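Local atomic coordinates of aminopeptidase N (Francisella tularensis subsp. tularensis, PDB entry 5DLL), a protein that probably degrades intracellular peptides as a zinc-dependent M1-family aminopeptidase, releasing single amino acids from their N-termini. Residues L48-N53 and E100-Q105; Y26-T31 and V149-T154; D20-N25 and N56-T61; T106-N111 and K139-L144; C196-L201 and T316-T321. All blocks are in the same frame, centred on the assembly; numbering follows the deposited sequence.

Interaction 1: residues L48-N53 and E100-Q105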
# COMPACT_ATOMS: atom_id res chain seq x y z
N LEU A 48 12.86 14.20 31.71
CA LEU A 48 12.43 12.82 31.60
C LEU A 48 12.15 12.29 33.00
O LEU A 48 13.05 12.25 33.83
CB LEU A 48 13.52 11.96 30.94
CG LEU A 48 13.58 11.96 29.41
CD1 LEU A 48 13.35 13.35 28.83
CD2 LEU A 48 14.90 11.38 28.94
N TYR A 49 10.90 11.90 33.24
CA TYR A 49 10.51 11.34 34.54
C TYR A 49 10.55 9.83 34.45
O TYR A 49 9.65 9.19 33.92
CB TYR A 49 9.15 11.88 34.97
CG TYR A 49 9.20 13.37 35.17
CD1 TYR A 49 9.58 13.92 36.38
CD2 TYR A 49 8.91 14.24 34.13
CE1 TYR A 49 9.65 15.29 36.56
CE2 TYR A 49 8.97 15.61 34.30
CZ TYR A 49 9.34 16.13 35.52
OH TYR A 49 9.40 17.49 35.68
N ILE A 50 11.64 9.27 34.98
CA ILE A 50 12.05 7.90 34.72
C ILE A 50 11.87 7.04 35.97
O ILE A 50 12.04 7.52 37.10
CB ILE A 50 13.53 7.87 34.28
CG1 ILE A 50 13.72 8.73 33.02
CG2 ILE A 50 14.01 6.45 34.04
CD1 ILE A 50 15.16 9.14 32.78
N VAL A 51 11.54 5.77 35.76
CA VAL A 51 11.36 4.82 36.86
C VAL A 51 11.94 3.45 36.51
O VAL A 51 11.90 3.02 35.36
CB VAL A 51 9.87 4.70 37.25
CG1 VAL A 51 9.07 3.98 36.17
CG2 VAL A 51 9.72 4.01 38.60
N ALA A 52 12.50 2.78 37.51
CA ALA A 52 13.07 1.44 37.34
C ALA A 52 11.99 0.45 36.94
O ALA A 52 10.92 0.42 37.54
CB ALA A 52 13.74 1.00 38.64
N ASN A 53 12.28 -0.37 35.92
CA ASN A 53 11.32 -1.34 35.39
C ASN A 53 11.38 -2.67 36.13
O ASN A 53 12.37 -3.38 36.05
CB ASN A 53 11.57 -1.57 33.90
CG ASN A 53 10.54 -2.49 33.26
OD1 ASN A 53 9.49 -2.78 33.84
ND2 ASN A 53 10.83 -2.95 32.05
N GLU A 100 15.84 4.40 41.86
CA GLU A 100 14.62 3.68 41.46
C GLU A 100 13.61 4.60 40.77
O GLU A 100 12.80 4.14 39.96
CB GLU A 100 13.96 3.03 42.68
CG GLU A 100 14.77 1.93 43.36
CD GLU A 100 14.77 0.62 42.59
OE1 GLU A 100 13.67 0.10 42.30
OE2 GLU A 100 15.86 0.11 42.28
N LYS A 101 13.65 5.88 41.12
CA LYS A 101 12.71 6.86 40.59
C LYS A 101 13.38 8.23 40.61
O LYS A 101 13.86 8.68 41.65
CB LYS A 101 11.44 6.88 41.45
CG LYS A 101 10.18 7.33 40.72
CD LYS A 101 8.93 7.02 41.55
CE LYS A 101 7.65 7.30 40.79
NZ LYS A 101 7.46 8.75 40.49
N PHE A 102 13.42 8.89 39.45
CA PHE A 102 14.12 10.18 39.32
C PHE A 102 13.70 10.99 38.10
O PHE A 102 13.07 10.48 37.17
CB PHE A 102 15.64 9.95 39.29
CG PHE A 102 16.12 9.15 38.10
CD1 PHE A 102 16.04 7.76 38.09
CD2 PHE A 102 16.67 9.79 36.99
CE1 PHE A 102 16.48 7.03 37.01
CE2 PHE A 102 17.12 9.05 35.91
CZ PHE A 102 17.02 7.67 35.91
N VAL A 103 14.08 12.27 38.11
CA VAL A 103 13.88 13.15 36.97
C VAL A 103 15.26 13.52 36.39
O VAL A 103 16.17 13.89 37.13
CB VAL A 103 13.05 14.41 37.32
CG1 VAL A 103 13.45 15.01 38.67
CG2 VAL A 103 13.15 15.46 36.22
N LEU A 104 15.39 13.41 35.07
CA LEU A 104 16.63 13.72 34.38
C LEU A 104 16.42 14.86 33.39
O LEU A 104 15.70 14.70 32.41
CB LEU A 104 17.13 12.49 33.65
CG LEU A 104 18.43 12.65 32.86
CD1 LEU A 104 19.57 13.04 33.80
CD2 LEU A 104 18.77 11.38 32.10
N GLN A 105 17.05 16.00 33.65
CA GLN A 105 17.00 17.13 32.73
C GLN A 105 18.25 17.19 31.87
O GLN A 105 19.35 17.16 32.40
CB GLN A 105 16.87 18.45 33.51
CG GLN A 105 16.78 19.67 32.61
CD GLN A 105 16.69 20.97 33.38
OE1 GLN A 105 16.20 21.01 34.50
NE2 GLN A 105 17.18 22.05 32.77
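I50 lies over one face of the F102 ring, its CB 4.1 Å from the centroid and displaced toward the rim. From there its branches spread across the ring: CG2 touches F102 CZ at 3.7 Å, and CD1 lies against F102 CE2 and also 4.0 Å from L104 CB. The ring comes under I50 because F102 CG takes the crowded position between backbone N and carbonyl carbon (chi1 63°), which turns it toward the neighbouring strand. On the other face of the sheet Y49 and V103 run side by side, with Y49 CE1 3.5 Å from V103 CG2, the methyl anti to the backbone N. Next along that face, V51 CG2 packs on the aliphatic part of K101 at CG, 4.0 Å away.

These pairs belong to an antiparallel arrangement of strands 42-52 and 101-110 in the large curved sheet of the M1 N-terminal domain, the short segments running 149° apart. L48 with L104 and I50 with F102 are hydrogen-bonded pairs, each closed by two N-H...O bonds; that from I50 N meets F102 O nearly along the C=O axis at 2.9 Å. A last bond, from A52 N to E100 O (2.8 Å), fastens the end of the strand, while Y49-V103 and V51-K101 are non-hydrogen-bonded pairs.

Farther out, L62 of strand 62-65 packs on the face carrying I50, F102 and L104, and L76 adds to F102. Strand 26-36 flanks 42-52 through backbone bonds of Y49 and V51. At the exposed end, E100 OE1 makes a salt bridge with R54.

Interaction 2: residues Y26-T31 and V149-T154; sequences YLIDET and VMAAFT
The two segments travel in nearly the same direction, 23° apart end to end, and join as parallel strands where E30 pairs with A152 and T31 with F153. This is the parallel pairing of strands 26-36 and 150-160 within the mixed sheet of the M1 N-terminal domain, two strands far apart in sequence. Three backbone hydrogen bonds join the strands: A152 N to D29 O, T31 N to A152 O at 2.8 Å, and T154 N to T31 O, the last arriving nearly along the C=O axis. The chain turns a corner at D29, so the part before it leaves this register; there I28 O and M150 O, both acceptors, merely face each other.

Before the corner the contact is apolar. V149 holds CG1 anti to its backbone N (chi1 179°); the V149 and I28 side chains cross obliquely, CG1 to CG1 at 3.9 Å, while V149 CG2 meets L27 CD2. I28 CG2, also anti to its backbone N, touches A151 CB at 3.7 Å.

Beyond the corner T31 is the central side chain. OG1 is anti to the carbonyl carbon and CG2 anti to the backbone N (chi1 -58° for OG1), so the two branches do different work. OG1 passes 3.4 Å from A151 CB and shares a hydrogen bond with the hydroxyl of Y143, outside the two segments. The carbon side lies over the F153 ring, which runs alongside and points the same way. T31 CB stands 4.0 Å from the ring centroid over one face, displaced toward the rim, and T31 CG2 reaches F153 CE2 at 3.6 Å.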
# COMPACT_ATOMS: atom_id res chain seq x y z
N TYR A 26 14.80 0.44 32.51
CA TYR A 26 14.19 1.68 33.01
C TYR A 26 13.09 2.15 32.05
O TYR A 26 13.17 1.90 30.85
CB TYR A 26 15.25 2.76 33.24
CG TYR A 26 16.03 2.51 34.51
CD1 TYR A 26 15.59 3.03 35.73
CD2 TYR A 26 17.19 1.74 34.52
CE1 TYR A 26 16.28 2.79 36.91
CE2 TYR A 26 17.88 1.49 35.69
CZ TYR A 26 17.42 2.02 36.88
OH TYR A 26 18.10 1.79 38.06
N LEU A 27 12.08 2.81 32.61
CA LEU A 27 10.91 3.27 31.84
C LEU A 27 10.63 4.75 32.05
O LEU A 27 11.02 5.33 33.06
CB LEU A 27 9.67 2.45 32.22
CG LEU A 27 9.61 1.03 31.66
CD1 LEU A 27 8.54 0.22 32.40
CD2 LEU A 27 9.34 1.03 30.16
N ILE A 28 9.92 5.34 31.09
CA ILE A 28 9.60 6.77 31.11
C ILE A 28 8.10 6.95 31.20
O ILE A 28 7.35 6.47 30.34
CB ILE A 28 10.15 7.49 29.85
CG1 ILE A 28 11.65 7.20 29.71
CG2 ILE A 28 9.87 8.99 29.93
CD1 ILE A 28 12.33 7.86 28.52
N ASP A 29 7.66 7.64 32.25
CA ASP A 29 6.26 7.93 32.48
C ASP A 29 5.84 9.19 31.74
O ASP A 29 4.79 9.22 31.09
CB ASP A 29 5.99 8.08 33.98
CG ASP A 29 6.04 6.75 34.74
OD1 ASP A 29 6.06 5.68 34.09
OD2 ASP A 29 6.05 6.79 35.99
N GLU A 30 6.66 10.24 31.86
CA GLU A 30 6.38 11.54 31.25
C GLU A 30 7.61 12.14 30.60
O GLU A 30 8.74 11.90 31.01
CB GLU A 30 5.83 12.53 32.28
CG GLU A 30 4.63 12.01 33.06
CD GLU A 30 3.66 13.11 33.42
OE1 GLU A 30 4.11 14.19 33.85
OE2 GLU A 30 2.44 12.89 33.28
N THR A 31 7.37 12.96 29.58
CA THR A 31 8.43 13.63 28.83
C THR A 31 8.02 15.08 28.59
O THR A 31 7.01 15.34 27.94
CB THR A 31 8.65 12.92 27.48
OG1 THR A 31 8.98 11.54 27.72
CG2 THR A 31 9.76 13.59 26.69
N VAL A 149 8.88 1.72 25.09
CA VAL A 149 8.90 2.77 26.10
C VAL A 149 8.00 3.90 25.62
O VAL A 149 8.32 4.59 24.64
CB VAL A 149 10.33 3.29 26.35
CG1 VAL A 149 10.32 4.41 27.38
CG2 VAL A 149 11.22 2.14 26.81
N MET A 150 6.86 4.05 26.31
CA MET A 150 5.82 5.01 25.94
C MET A 150 5.57 5.98 27.09
O MET A 150 5.44 5.56 28.24
CB MET A 150 4.52 4.28 25.63
CG MET A 150 4.61 3.26 24.51
SD MET A 150 3.11 2.26 24.42
CE MET A 150 3.25 1.52 26.04
N ALA A 151 5.47 7.27 26.76
CA ALA A 151 5.38 8.32 27.76
C ALA A 151 4.37 9.40 27.39
O ALA A 151 4.05 9.59 26.22
CB ALA A 151 6.75 8.94 27.96
N ALA A 152 3.88 10.10 28.41
CA ALA A 152 2.99 11.24 28.23
C ALA A 152 3.80 12.50 27.91
O ALA A 152 4.66 12.91 28.70
CB ALA A 152 2.14 11.45 29.47
N PHE A 153 3.53 13.12 26.76
CA PHE A 153 4.33 14.23 26.25
C PHE A 153 3.68 15.60 26.47
O PHE A 153 2.56 15.84 26.03
CB PHE A 153 4.56 14.07 24.74
CG PHE A 153 5.70 13.15 24.40
CD1 PHE A 153 5.55 11.77 24.46
CD2 PHE A 153 6.92 13.66 23.98
CE1 PHE A 153 6.59 10.92 24.13
CE2 PHE A 153 7.97 12.81 23.65
CZ PHE A 153 7.80 11.44 23.72
N THR A 154 4.40 16.49 27.16
CA THR A 154 4.10 17.92 27.15
C THR A 154 5.22 18.60 26.38
O THR A 154 6.38 18.31 26.62
CB THR A 154 4.05 18.52 28.56
OG1 THR A 154 3.22 17.71 29.40
CG2 THR A 154 3.51 19.96 28.52

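Interaction 3: residues D20-N25 and N56-T61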
# COMPACT_ATOMS: atom_id res chain seq x y z
N ASP A 20 16.42 -12.31 21.24
CA ASP A 20 17.24 -11.50 22.16
C ASP A 20 16.46 -10.43 22.92
O ASP A 20 17.04 -9.77 23.79
CB ASP A 20 18.39 -10.83 21.40
CG ASP A 20 19.41 -11.82 20.87
OD1 ASP A 20 19.44 -12.97 21.36
OD2 ASP A 20 20.19 -11.43 19.97
N TYR A 21 15.18 -10.24 22.61
CA TYR A 21 14.42 -9.15 23.23
C TYR A 21 14.47 -9.23 24.76
O TYR A 21 14.19 -10.28 25.35
CB TYR A 21 12.96 -9.11 22.76
CG TYR A 21 12.12 -8.11 23.55
CD1 TYR A 21 12.10 -6.75 23.19
CD2 TYR A 21 11.39 -8.50 24.67
CE1 TYR A 21 11.35 -5.83 23.93
CE2 TYR A 21 10.65 -7.59 25.41
CZ TYR A 21 10.64 -6.26 25.03
OH TYR A 21 9.90 -5.37 25.78
N LYS A 22 14.85 -8.11 25.37
CA LYS A 22 14.73 -7.90 26.81
C LYS A 22 13.97 -6.60 27.02
O LYS A 22 14.24 -5.62 26.32
CB LYS A 22 16.11 -7.79 27.46
CG LYS A 22 16.70 -9.10 27.94
CD LYS A 22 18.02 -8.85 28.65
CE LYS A 22 18.76 -10.14 28.98
NZ LYS A 22 18.14 -10.88 30.11
N PRO A 23 13.03 -6.57 27.98
CA PRO A 23 12.40 -5.29 28.27
C PRO A 23 13.43 -4.29 28.78
O PRO A 23 14.43 -4.68 29.38
CB PRO A 23 11.38 -5.62 29.35
CG PRO A 23 11.81 -6.92 29.93
CD PRO A 23 12.51 -7.65 28.83
N SER A 24 13.20 -3.00 28.51
CA SER A 24 14.06 -1.95 29.03
C SER A 24 14.11 -2.01 30.55
O SER A 24 13.08 -2.20 31.19
CB SER A 24 13.54 -0.58 28.59
OG SER A 24 14.42 0.45 28.99
N ASN A 25 15.31 -1.88 31.12
CA ASN A 25 15.46 -1.91 32.58
C ASN A 25 14.95 -0.64 33.27
O ASN A 25 14.68 -0.65 34.47
CB ASN A 25 16.91 -2.23 33.00
CG ASN A 25 17.89 -1.11 32.68
OD1 ASN A 25 17.65 -0.28 31.81
ND2 ASN A 25 19.03 -1.11 33.38
N ASN A 56 12.76 -5.89 34.52
CA ASN A 56 14.20 -6.02 34.25
C ASN A 56 15.03 -5.17 35.23
O ASN A 56 15.13 -3.96 35.06
CB ASN A 56 14.50 -5.62 32.80
CG ASN A 56 15.98 -5.70 32.45
OD1 ASN A 56 16.80 -6.14 33.25
ND2 ASN A 56 16.32 -5.27 31.25
N ARG A 57 15.63 -5.82 36.23
CA ARG A 57 16.43 -5.14 37.25
C ARG A 57 17.81 -5.78 37.44
O ARG A 57 18.33 -5.83 38.55
CB ARG A 57 15.69 -5.13 38.60
CG ARG A 57 14.31 -4.50 38.59
CD ARG A 57 14.31 -3.03 38.16
NE ARG A 57 15.48 -2.28 38.61
CZ ARG A 57 16.34 -1.63 37.82
NH1 ARG A 57 16.19 -1.61 36.50
NH2 ARG A 57 17.37 -0.99 38.36
N GLU A 58 18.42 -6.24 36.35
CA GLU A 58 19.72 -6.92 36.43
C GLU A 58 20.90 -5.96 36.64
O GLU A 58 21.98 -6.39 37.03
CB GLU A 58 19.95 -7.83 35.21
CG GLU A 58 20.16 -7.11 33.88
CD GLU A 58 20.13 -8.06 32.69
OE1 GLU A 58 19.95 -9.28 32.89
OE2 GLU A 58 20.28 -7.58 31.54
N ASN A 59 20.69 -4.67 36.38
CA ASN A 59 21.64 -3.62 36.74
C ASN A 59 20.96 -2.26 36.83
O ASN A 59 19.81 -2.11 36.42
CB ASN A 59 22.81 -3.57 35.75
CG ASN A 59 22.41 -3.02 34.40
OD1 ASN A 59 22.02 -1.86 34.27
ND2 ASN A 59 22.52 -3.85 33.37
N ASN A 60 21.68 -1.26 37.34
CA ASN A 60 21.13 0.09 37.51
C ASN A 60 21.82 1.12 36.62
O ASN A 60 22.01 2.27 37.02
CB ASN A 60 21.23 0.51 38.98
CG ASN A 60 20.68 -0.54 39.92
OD1 ASN A 60 19.82 -1.35 39.55
ND2 ASN A 60 21.18 -0.55 41.15
N THR A 61 22.18 0.71 35.41
CA THR A 61 22.78 1.60 34.44
C THR A 61 21.71 2.07 33.47
O THR A 61 20.98 1.25 32.91
CB THR A 61 23.91 0.90 33.65
OG1 THR A 61 24.97 0.54 34.55
CG2 THR A 61 24.47 1.82 32.57
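A polar surface contact joins two loops at one end of the N-terminal domain's large sheet, the one leading into strand 26-36 and the one between strands 42-52 and 62-65. Two asparagine amides do most of the gripping. N56, with CG anti to its backbone N (chi1 179°), sends ND2 straight onto P23 O, 2.7 Å away, nearly along the C=O axis and with the oxygen in the amide plane. In return N25, its CG held between backbone N and carbonyl carbon (chi1 69°), gives ND2 to T61 O at 3.1 Å, again in its amide plane, and less directly to N59 O at 3.3 Å. One amide nitrogen thus ties two carbonyls of the 56-61 loop.

Around these amides, P23 CG rests on N56 CB at 4.1 Å. The K22 and E58 side chains cross at about a right angle, with K22 NZ 3.7 Å from E58 OE1, a long salt bridge. R57 NH1 turns back to N56 O at 3.0 Å, while its guanidinium makes a cation-pi contact with Y26. The loop that N25 grips is itself closed by N59 OD1, which accepts T61 N at 2.8 Å on a lone pair, an Asx turn.

Interaction 4: residues T106-N111 and K139-L144. With NA (sodium ion), chain R.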
# COMPACT_ATOMS: atom_id res chain seq x y z
N THR A 106 18.06 17.30 30.56
CA THR A 106 19.16 17.53 29.62
C THR A 106 18.84 18.71 28.71
O THR A 106 17.77 18.75 28.10
CB THR A 106 19.43 16.32 28.69
OG1 THR A 106 18.38 16.20 27.71
CG2 THR A 106 19.55 15.02 29.49
N VAL A 107 19.77 19.66 28.61
CA VAL A 107 19.73 20.67 27.55
C VAL A 107 20.69 20.24 26.46
O VAL A 107 21.81 19.83 26.74
CB VAL A 107 20.11 22.08 28.05
CG1 VAL A 107 20.03 23.08 26.91
CG2 VAL A 107 19.20 22.50 29.20
N VAL A 108 20.24 20.35 25.21
CA VAL A 108 20.96 19.86 24.03
C VAL A 108 20.81 20.89 22.90
O VAL A 108 19.81 21.59 22.84
CB VAL A 108 20.42 18.48 23.60
CG1 VAL A 108 20.62 18.20 22.12
CG2 VAL A 108 21.05 17.37 24.43
N GLU A 109 21.81 20.96 22.02
CA GLU A 109 21.75 21.84 20.84
C GLU A 109 21.89 21.03 19.55
O GLU A 109 22.67 20.08 19.50
CB GLU A 109 22.85 22.90 20.92
CG GLU A 109 22.82 23.93 19.80
CD GLU A 109 24.03 24.84 19.84
OE1 GLU A 109 24.20 25.56 20.85
OE2 GLU A 109 24.81 24.84 18.87
N ILE A 110 21.14 21.41 18.53
CA ILE A 110 21.13 20.69 17.25
C ILE A 110 20.99 21.63 16.07
O ILE A 110 20.55 22.77 16.21
CB ILE A 110 19.98 19.65 17.19
CG1 ILE A 110 18.63 20.33 17.44
CG2 ILE A 110 20.21 18.55 18.21
CD1 ILE A 110 17.44 19.40 17.32
N ASN A 111 21.35 21.13 14.89
CA ASN A 111 21.41 21.94 13.67
C ASN A 111 20.48 21.36 12.61
O ASN A 111 20.86 20.46 11.87
CB ASN A 111 22.86 21.99 13.17
CG ASN A 111 23.11 23.14 12.22
OD1 ASN A 111 22.19 23.72 11.64
ND2 ASN A 111 24.39 23.48 12.05
N LYS A 139 18.02 11.59 17.42
CA LYS A 139 18.68 12.75 16.81
C LYS A 139 18.09 14.11 17.21
O LYS A 139 18.39 15.13 16.57
CB LYS A 139 18.65 12.65 15.28
CG LYS A 139 19.37 11.46 14.68
CD LYS A 139 19.51 11.63 13.18
CE LYS A 139 20.09 10.40 12.50
NZ LYS A 139 20.17 10.56 11.02
N ILE A 140 17.26 14.15 18.25
CA ILE A 140 16.65 15.39 18.72
C ILE A 140 17.05 15.67 20.16
O ILE A 140 17.50 16.77 20.48
CB ILE A 140 15.11 15.35 18.58
CG1 ILE A 140 14.72 15.18 17.11
CG2 ILE A 140 14.48 16.62 19.15
CD1 ILE A 140 13.25 14.99 16.86
N THR A 141 16.87 14.68 21.03
CA THR A 141 17.42 14.72 22.38
C THR A 141 17.67 13.28 22.83
O THR A 141 17.30 12.35 22.12
CB THR A 141 16.52 15.50 23.37
OG1 THR A 141 17.28 15.96 24.51
CG2 THR A 141 15.33 14.66 23.83
N TYR A 142 18.30 13.12 23.99
CA TYR A 142 18.66 11.80 24.51
C TYR A 142 17.44 11.11 25.08
O TYR A 142 16.78 11.65 25.97
CB TYR A 142 19.75 11.91 25.58
CG TYR A 142 21.15 12.18 25.05
CD1 TYR A 142 21.94 11.14 24.58
CD2 TYR A 142 21.68 13.46 25.04
CE1 TYR A 142 23.22 11.38 24.09
CE2 TYR A 142 22.96 13.71 24.56
CZ TYR A 142 23.72 12.66 24.09
OH TYR A 142 25.00 12.90 23.61
N TYR A 143 17.15 9.92 24.58
CA TYR A 143 15.92 9.19 24.93
C TYR A 143 16.15 7.67 24.90
O TYR A 143 17.19 7.20 24.44
CB TYR A 143 14.83 9.57 23.92
CG TYR A 143 13.43 9.45 24.47
CD1 TYR A 143 12.95 10.38 25.39
CD2 TYR A 143 12.58 8.42 24.07
CE1 TYR A 143 11.67 10.28 25.91
CE2 TYR A 143 11.29 8.32 24.58
CZ TYR A 143 10.85 9.25 25.50
OH TYR A 143 9.58 9.17 26.02
N LEU A 144 15.18 6.92 25.41
CA LEU A 144 15.11 5.48 25.16
C LEU A 144 14.32 5.26 23.87
O LEU A 144 13.11 4.99 23.89
CB LEU A 144 14.46 4.73 26.33
CG LEU A 144 15.32 4.60 27.59
CD1 LEU A 144 14.45 4.17 28.77
CD2 LEU A 144 16.47 3.63 27.39
NA NA R . 17.61 17.83 26.05
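T106 carries OG1 in the crowded position between its backbone N and carbonyl carbon (chi1 73°), on the same side as its own carbonyl oxygen, while T141 swings OG1 anti to its backbone N (chi1 -158°). The two hydroxyls thereby converge on one sodium ion. T106 grips it twice, through O at 2.2 Å and OG1 at 2.5 Å, in a small chelate, and T141 OG1 binds at 2.4 Å. The carbonyl oxygen of V44 adds a further ligand.

T106 OG1 and T141 OG1 lie 3.4 Å apart without bonding to each other, since both are turned to the metal. The four ligands in the model are all neutral oxygens, two carbonyls and two hydroxyls, the hard donors that suit an alkali cation; their dipoles would be expected to stabilise the positive charge in this buried setting. The ion thus joins the strand to the loop where direct hydrogen bonding between the segments is absent.

Apolar side chains close in beside it. V108 CG2 approaches the ion to 3.8 Å and also meets the edge of the Y142 ring, near its plane, at CD2, 4.0 Å away, the two side chains crossing at about a right angle. V108 CG1 lies 3.8 Å from I140 O, and I110 CG2 sits 4.0 Å from the same carbonyl.

The site bridges the 139-144 loop and strand 101-110 of the N-terminal domain. That strand is flanked by strand 42-52, which supplies V44, and by strand 70-76, while Y143 leads the loop on toward A151 and F153 of strand 150-160.

Interaction 5: residues C196-L201 and T316-T321; sequences CYLFAL and TGDRVT
Y197 leaves its short 3-10 turn with CG in the crowded position between backbone N and carbonyl carbon (chi1 79°), so that from CB the ring is directed to the 316-321 segment. One ring face receives its own neighbour L198, whose CG lies over the rim, and W325 meets the ring edge-to-face. At the far edge CE2 passes 3.5 Å from T321 OG1, which lies in the ring plane, and CZ is 3.6 Å from the same oxygen. The tip then meets it head on: Y197 OH and T321 OG1 share a hydrogen bond of 2.8 Å, the threonine oxygen being anti to its backbone N (chi1 -163°). The carbonyl of G317 stands beside this pair, 3.3 Å from Y197 OH.

L198 approaches obliquely next to the tyrosine, and both its methyls pack on one carboxylate oxygen, CD2 3.2 Å and CD1 3.4 Å from D318 OD1. G317 has a backbone conformation in which a side chain would clash with the preceding carbonyl oxygen.

The contact joins the N-terminal domain to the catalytic domain just beyond the zinc-binding helix, where D318 lies next to the zinc ligand H313 and T316 O accepts from H313 ND1. It is buried and combines a hydroxyl-hydroxyl hydrogen bond with leucine methyls against a carboxylate oxygen, which implies that D318 OD1 faces hydrocarbon on this side.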
# COMPACT_ATOMS: atom_id res chain seq x y z
N CYS A 196 8.20 7.31 21.15
CA CYS A 196 8.73 8.54 20.56
C CYS A 196 8.68 8.59 19.03
O CYS A 196 8.71 9.69 18.47
CB CYS A 196 10.16 8.80 21.06
SG CYS A 196 11.33 7.45 20.83
N TYR A 197 8.58 7.45 18.35
CA TYR A 197 8.56 7.44 16.88
C TYR A 197 7.31 8.13 16.32
O TYR A 197 7.28 8.50 15.13
CB TYR A 197 8.70 6.01 16.32
CG TYR A 197 7.45 5.15 16.34
CD1 TYR A 197 6.50 5.25 15.32
CD2 TYR A 197 7.22 4.23 17.36
CE1 TYR A 197 5.35 4.47 15.33
CE2 TYR A 197 6.08 3.44 17.38
CZ TYR A 197 5.14 3.57 16.36
OH TYR A 197 4.00 2.79 16.36
N LEU A 198 6.31 8.32 17.17
CA LEU A 198 5.09 9.06 16.82
C LEU A 198 5.14 10.53 17.24
O LEU A 198 4.14 11.24 17.09
CB LEU A 198 3.88 8.42 17.48
CG LEU A 198 3.65 6.97 17.07
CD1 LEU A 198 2.65 6.36 18.03
CD2 LEU A 198 3.18 6.89 15.63
N PHE A 199 6.27 10.97 17.77
CA PHE A 199 6.42 12.38 18.11
C PHE A 199 6.60 13.17 16.82
O PHE A 199 7.30 12.72 15.90
CB PHE A 199 7.61 12.61 19.05
CG PHE A 199 7.98 14.06 19.18
CD1 PHE A 199 8.86 14.64 18.28
CD2 PHE A 199 7.40 14.84 20.15
CE1 PHE A 199 9.18 15.99 18.37
CE2 PHE A 199 7.71 16.19 20.25
CZ PHE A 199 8.60 16.76 19.36
N ALA A 200 5.97 14.34 16.75
CA ALA A 200 6.16 15.26 15.63
C ALA A 200 6.13 16.73 16.06
O ALA A 200 5.46 17.10 17.03
CB ALA A 200 5.13 15.00 14.55
N LEU A 201 6.86 17.54 15.30
CA LEU A 201 6.87 18.99 15.47
C LEU A 201 6.88 19.63 14.08
O LEU A 201 7.57 19.15 13.19
CB LEU A 201 8.09 19.43 16.26
CG LEU A 201 8.31 20.95 16.43
CD1 LEU A 201 8.96 21.27 17.77
CD2 LEU A 201 9.13 21.55 15.28
N THR A 316 -4.80 1.61 16.26
CA THR A 316 -3.94 0.48 15.92
C THR A 316 -2.54 0.96 15.50
O THR A 316 -2.19 0.94 14.32
CB THR A 316 -4.55 -0.40 14.81
OG1 THR A 316 -4.83 0.40 13.65
CG2 THR A 316 -5.83 -1.05 15.32
N GLY A 317 -1.76 1.38 16.49
CA GLY A 317 -0.40 1.85 16.27
C GLY A 317 0.03 2.86 17.31
O GLY A 317 1.10 2.73 17.90
N ASP A 318 -0.80 3.87 17.53
CA ASP A 318 -0.47 4.96 18.44
C ASP A 318 -0.97 4.68 19.85
O ASP A 318 -0.24 4.83 20.82
CB ASP A 318 -1.05 6.29 17.94
CG ASP A 318 -0.55 6.68 16.55
OD1 ASP A 318 0.11 5.86 15.89
OD2 ASP A 318 -0.84 7.81 16.12
N ARG A 319 -2.23 4.28 19.96
CA ARG A 319 -2.84 4.04 21.27
C ARG A 319 -2.39 2.69 21.84
O ARG A 319 -2.11 2.58 23.03
CB ARG A 319 -4.35 4.13 21.14
CG ARG A 319 -5.05 4.43 22.45
CD ARG A 319 -4.99 5.90 22.83
NE ARG A 319 -5.64 6.08 24.12
CZ ARG A 319 -6.92 6.42 24.30
NH1 ARG A 319 -7.72 6.68 23.28
NH2 ARG A 319 -7.39 6.53 25.53
N VAL A 320 -2.34 1.67 20.98
CA VAL A 320 -1.66 0.41 21.28
C VAL A 320 -0.63 0.21 20.18
O VAL A 320 -0.99 0.16 19.00
CB VAL A 320 -2.63 -0.79 21.27
CG1 VAL A 320 -1.91 -2.05 21.74
CG2 VAL A 320 -3.85 -0.49 22.13
N THR A 321 0.64 0.08 20.57
CA THR A 321 1.76 0.04 19.61
C THR A 321 2.47 -1.32 19.57
O THR A 321 2.07 -2.27 20.24
CB THR A 321 2.78 1.17 19.92
OG1 THR A 321 3.63 1.37 18.78
CG2 THR A 321 3.62 0.86 21.16

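Interactions 1 and 2 are partly buried sheet contacts that share a neighbourhood: strands 26-36 and 42-52 lie side by side, so the antiparallel pairing of interaction 1 continues into the parallel pairing of interaction 2. Interaction 4, which is buried, reuses strand 101-110 but exchanges backbone bonds for sodium coordination, and its loop reaches interaction 2 through Y143. Interaction 3 is the surface member, built of asparagine amides and a long ion pair, and meets interaction 1 where N53 bonds S24 and N25. Interaction 5, buried like interaction 4, joins two domains near the zinc site by few polar atoms; it touches interaction 2 where M150 packs on T321.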